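PDB 3IWZ: CRP-like protein Clp from Xanthomonas campestris pv. campestris, which acts as a homodimeric, c-di-GMP-responsive global transcription factor that activates or represses virulence genes in the diffusible signal factor pathway. Local coordinates for residues G87-L91 and Y115-Q119; I27-L31 and L55-I59. All coordinates share one frame; numbering follows the deposited sequence.

Interaction 1: residues G87-L91 and Y115-Q119; sequences GEMGL and YERLQ
Tyr115 of helix 115-122 reaches into the turn 87-91, where its hydroxyl donates a hydrogen bond to the carbonyl of Gly87, with OH 2.6 Å from Gly87 O. The C=O···donor angle is 149° and the hydroxyl stands 29° out of the carbonyl plane. Ring against backbone makes a second kind of contact: the peptide joining Gly90 to Leu91 lies over the rim of one face of the ring, with Gly90 C 3.3 Å above its plane. Gly90 CA lies 3.4 Å from Tyr115 CE2, so the ring rests directly on the glycine backbone. Apolar packing completes the set. Leu91 CB lies 3.7 Å from Tyr115 CD1; with CG anti to the backbone N (chi1 173°), its methyls extend past the ring, CD2 to Leu118 CD2 at 3.9 Å and CD1 to Gln119. Within the cyclic nucleotide-binding domain, the contact fastens the loop after strand 85-86 to helix 115-122; Glu88, Tyr115 and Leu118 all rest on Leu55 of strand 54-58, while Leu91 O is hydrogen-bonded to Tyr135 OH of the second subunit, and that tyrosine also packs on Gln119.

Interaction 2: residues I27-L31 and L55-I59; sequences IERFL and LYYVI
Tyr57 projects from strand 54-58 toward helix 24-32, where Ile27, Phe30 and Leu31 meet it at different points along its length; this is helix-on-sheet packing against the cupin-type beta roll of the cyclic nucleotide-binding domain. The short helix and strand axes stay 11.6 Å apart at an angle of 133°, so large side chains alone bridge the gap and no hydrogen bond crosses it. Tyr57 is the main bump. Its CG is anti to the backbone N (chi1 174°), which sends the ring along the helix, with Phe30 at its base, Leu31 beside it and Ile27 at its hydroxyl end. Ile27 and Leu31, one helical turn apart, each cross the tyrosine at about a right angle: Leu31 CD2 meets ring atom CD2 of Tyr57 at 4.0 Å, and Ile27 reaches the far end of the ring. Phe30 is the bump in the reverse direction. Its ring enters the hollow between Leu55 and Tyr57, two neighbours on the same side of the strand, and presents its edge to the base of the tyrosine, CE2 lying 4.0 Å from Tyr57 CB. Next to it, Phe30 CZ approaches Leu55 CD1 at 4.4 Å. Farther along, where the chain turns a corner, Ile59 extends its side chain back to the helix, and its CD1 comes 4.2 Å from Leu31 CD1. Phe85 of the neighbouring strand stacks edge-to-face with Tyr57. The tyrosine hydroxyl marks the tightest approach, with Ile27 CD1 3.3 Å from Tyr57 OH.

How the interactions relate
From the N terminus, helix 24-32 comes first; interaction 2 closes a loop of 23 intervening residues when strand 54-58 packs against it. The chain then runs through the beta roll to 87-91, and interaction 1 closes a second loop, also of 23 residues, at helix 115-122. The loops follow in series, neither nested nor crossed, yet the contacts meet in space, their centres about 12 Å apart. Leu118 joins them, its CD1 lying 3.7 Å from Phe30 CE1, and Leu55 of interaction 2 is also in contact with both segments of interaction 1. Strand 54-58 thus links the N-terminal helix, helix 115-122 and the 87-91 turn on one side of the chain's centre.

Interaction 1: residues G87-L91 and Y115-Q119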
# COMPACT_ATOMS: atom_id res chain seq x y z
N GLY D 87 9.31 -2.34 9.22
CA GLY D 87 10.25 -1.23 9.24
C GLY D 87 11.25 -1.36 8.09
O GLY D 87 12.40 -0.92 8.17
N GLU D 88 10.79 -1.95 7.00
CA GLU D 88 11.65 -2.16 5.85
C GLU D 88 11.73 -1.03 4.84
O GLU D 88 12.60 -1.06 3.98
CB GLU D 88 11.24 -3.44 5.12
CG GLU D 88 10.00 -3.30 4.24
CD GLU D 88 8.80 -2.71 4.97
OE1 GLU D 88 8.61 -2.97 6.19
OE2 GLU D 88 8.03 -2.00 4.30
N MET D 89 10.85 -0.04 4.95
CA MET D 89 10.84 1.05 3.98
C MET D 89 12.19 1.71 3.71
O MET D 89 12.59 1.86 2.55
CB MET D 89 9.82 2.12 4.38
CG MET D 89 9.49 3.07 3.23
SD MET D 89 8.30 4.37 3.63
CE MET D 89 9.40 5.71 4.07
N GLY D 90 12.88 2.12 4.76
CA GLY D 90 14.18 2.75 4.60
C GLY D 90 15.19 1.92 3.84
O GLY D 90 16.18 2.45 3.34
N LEU D 91 14.96 0.61 3.74
CA LEU D 91 15.87 -0.25 3.00
C LEU D 91 15.67 -0.09 1.49
O LEU D 91 16.47 -0.58 0.68
CB LEU D 91 15.62 -1.71 3.38
CG LEU D 91 16.37 -2.77 2.57
CD1 LEU D 91 17.86 -2.61 2.81
CD2 LEU D 91 15.90 -4.16 2.99
N TYR D 115 20.27 -1.33 8.14
CA TYR D 115 20.24 -1.46 6.69
C TYR D 115 21.67 -1.56 6.15
O TYR D 115 22.00 -2.47 5.39
CB TYR D 115 19.56 -0.24 6.04
CG TYR D 115 18.14 0.04 6.48
CD1 TYR D 115 17.22 -1.00 6.66
CD2 TYR D 115 17.70 1.35 6.65
CE1 TYR D 115 15.90 -0.73 6.99
CE2 TYR D 115 16.39 1.63 6.98
CZ TYR D 115 15.49 0.58 7.15
OH TYR D 115 14.19 0.87 7.44
N GLU D 116 22.51 -0.61 6.56
CA GLU D 116 23.89 -0.55 6.11
C GLU D 116 24.61 -1.87 6.23
O GLU D 116 25.31 -2.28 5.31
CB GLU D 116 24.64 0.53 6.90
CG GLU D 116 25.49 1.43 6.02
CD GLU D 116 25.50 2.86 6.51
OE1 GLU D 116 26.10 3.13 7.57
OE2 GLU D 116 24.90 3.73 5.82
N ARG D 117 24.45 -2.53 7.37
CA ARG D 117 25.10 -3.82 7.60
C ARG D 117 24.40 -4.95 6.88
O ARG D 117 24.94 -6.05 6.79
CB ARG D 117 25.18 -4.14 9.10
CG ARG D 117 26.52 -3.79 9.72
CD ARG D 117 27.67 -4.47 8.97
NE ARG D 117 27.78 -5.91 9.26
CZ ARG D 117 28.52 -6.76 8.55
NH1 ARG D 117 29.22 -6.33 7.50
NH2 ARG D 117 28.59 -8.04 8.91
N LEU D 118 23.20 -4.70 6.37
CA LEU D 118 22.48 -5.74 5.65
C LEU D 118 23.03 -5.86 4.24
O LEU D 118 23.45 -6.93 3.82
CB LEU D 118 20.98 -5.43 5.60
CG LEU D 118 20.11 -6.54 4.98
CD1 LEU D 118 20.27 -7.81 5.78
CD2 LEU D 118 18.66 -6.12 4.95
N GLN D 119 23.02 -4.74 3.51
CA GLN D 119 23.52 -4.73 2.14
C GLN D 119 25.02 -5.03 2.10
O GLN D 119 25.53 -5.55 1.11
CB GLN D 119 23.20 -3.39 1.46
CG GLN D 119 21.70 -3.09 1.44
CD GLN D 119 21.32 -1.93 0.53
OE1 GLN D 119 21.87 -0.84 0.62
NE2 GLN D 119 20.35 -2.17 -0.35

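Interaction 2: residues I27-L31 and L55-I59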
# COMPACT_ATOMS: atom_id res chain seq x y z
N ILE D 27 16.88 -18.18 6.68
CA ILE D 27 16.42 -17.42 7.83
C ILE D 27 17.40 -17.42 8.99
O ILE D 27 17.68 -16.37 9.57
CB ILE D 27 15.04 -17.95 8.34
CG1 ILE D 27 13.94 -17.48 7.38
CG2 ILE D 27 14.78 -17.47 9.77
CD1 ILE D 27 12.53 -17.70 7.90
N GLU D 28 17.92 -18.59 9.34
CA GLU D 28 18.87 -18.70 10.44
C GLU D 28 20.15 -17.92 10.17
O GLU D 28 20.65 -17.23 11.06
CB GLU D 28 19.20 -20.16 10.73
CG GLU D 28 17.99 -20.95 11.18
CD GLU D 28 17.18 -20.21 12.23
OE1 GLU D 28 15.93 -20.24 12.15
OE2 GLU D 28 17.79 -19.59 13.13
N ARG D 29 20.69 -18.03 8.96
CA ARG D 29 21.91 -17.30 8.65
C ARG D 29 21.63 -15.82 8.74
O ARG D 29 22.47 -15.04 9.18
CB ARG D 29 22.41 -17.65 7.25
CG ARG D 29 22.96 -19.05 7.13
CD ARG D 29 23.74 -19.20 5.83
NE ARG D 29 22.86 -19.20 4.67
CZ ARG D 29 21.98 -20.16 4.40
NH1 ARG D 29 21.22 -20.09 3.32
NH2 ARG D 29 21.87 -21.19 5.23
N PHE D 30 20.44 -15.42 8.32
CA PHE D 30 20.06 -14.02 8.37
C PHE D 30 20.02 -13.55 9.82
O PHE D 30 20.43 -12.43 10.12
CB PHE D 30 18.69 -13.81 7.73
CG PHE D 30 18.10 -12.47 8.03
CD1 PHE D 30 18.63 -11.32 7.46
CD2 PHE D 30 17.04 -12.35 8.92
CE1 PHE D 30 18.13 -10.06 7.78
CE2 PHE D 30 16.52 -11.09 9.25
CZ PHE D 30 17.07 -9.94 8.68
N LEU D 31 19.53 -14.40 10.71
CA LEU D 31 19.43 -14.06 12.13
C LEU D 31 20.79 -14.11 12.83
O LEU D 31 21.00 -13.43 13.83
CB LEU D 31 18.45 -15.00 12.83
CG LEU D 31 17.00 -15.01 12.34
CD1 LEU D 31 16.18 -15.94 13.23
CD2 LEU D 31 16.43 -13.60 12.37
N LEU D 55 16.02 -2.56 10.26
CA LEU D 55 14.99 -3.41 9.71
C LEU D 55 14.61 -4.35 10.85
O LEU D 55 15.44 -4.69 11.67
CB LEU D 55 15.57 -4.23 8.55
CG LEU D 55 14.69 -4.89 7.49
CD1 LEU D 55 15.33 -6.24 7.13
CD2 LEU D 55 13.29 -5.10 7.97
N TYR D 56 13.34 -4.74 10.90
CA TYR D 56 12.91 -5.66 11.94
C TYR D 56 12.32 -6.92 11.34
O TYR D 56 11.67 -6.87 10.30
CB TYR D 56 11.87 -5.00 12.84
CG TYR D 56 12.41 -3.90 13.71
CD1 TYR D 56 13.15 -4.20 14.85
CD2 TYR D 56 12.16 -2.57 13.41
CE1 TYR D 56 13.62 -3.19 15.68
CE2 TYR D 56 12.62 -1.56 14.24
CZ TYR D 56 13.35 -1.87 15.37
OH TYR D 56 13.80 -0.87 16.19
N TYR D 57 12.56 -8.04 12.01
CA TYR D 57 12.03 -9.33 11.60
C TYR D 57 11.29 -9.86 12.83
O TYR D 57 11.90 -10.04 13.89
CB TYR D 57 13.16 -10.28 11.22
CG TYR D 57 12.70 -11.69 10.93
CD1 TYR D 57 12.33 -12.06 9.63
CD2 TYR D 57 12.60 -12.63 11.94
CE1 TYR D 57 11.89 -13.36 9.36
CE2 TYR D 57 12.16 -13.93 11.68
CZ TYR D 57 11.81 -14.28 10.39
OH TYR D 57 11.38 -15.56 10.14
N VAL D 58 9.99 -10.08 12.69
CA VAL D 58 9.17 -10.59 13.79
C VAL D 58 9.43 -12.07 14.02
O VAL D 58 9.01 -12.91 13.23
CB VAL D 58 7.66 -10.42 13.51
CG1 VAL D 58 6.86 -10.88 14.72
CG2 VAL D 58 7.33 -8.99 13.14
N ILE D 59 10.12 -12.39 15.12
CA ILE D 59 10.42 -13.77 15.45
C ILE D 59 9.23 -14.42 16.13
O ILE D 59 8.88 -15.57 15.85
CB ILE D 59 11.66 -13.87 16.36
CG1 ILE D 59 12.92 -13.57 15.55
CG2 ILE D 59 11.74 -15.27 16.98
CD1 ILE D 59 14.23 -13.75 16.29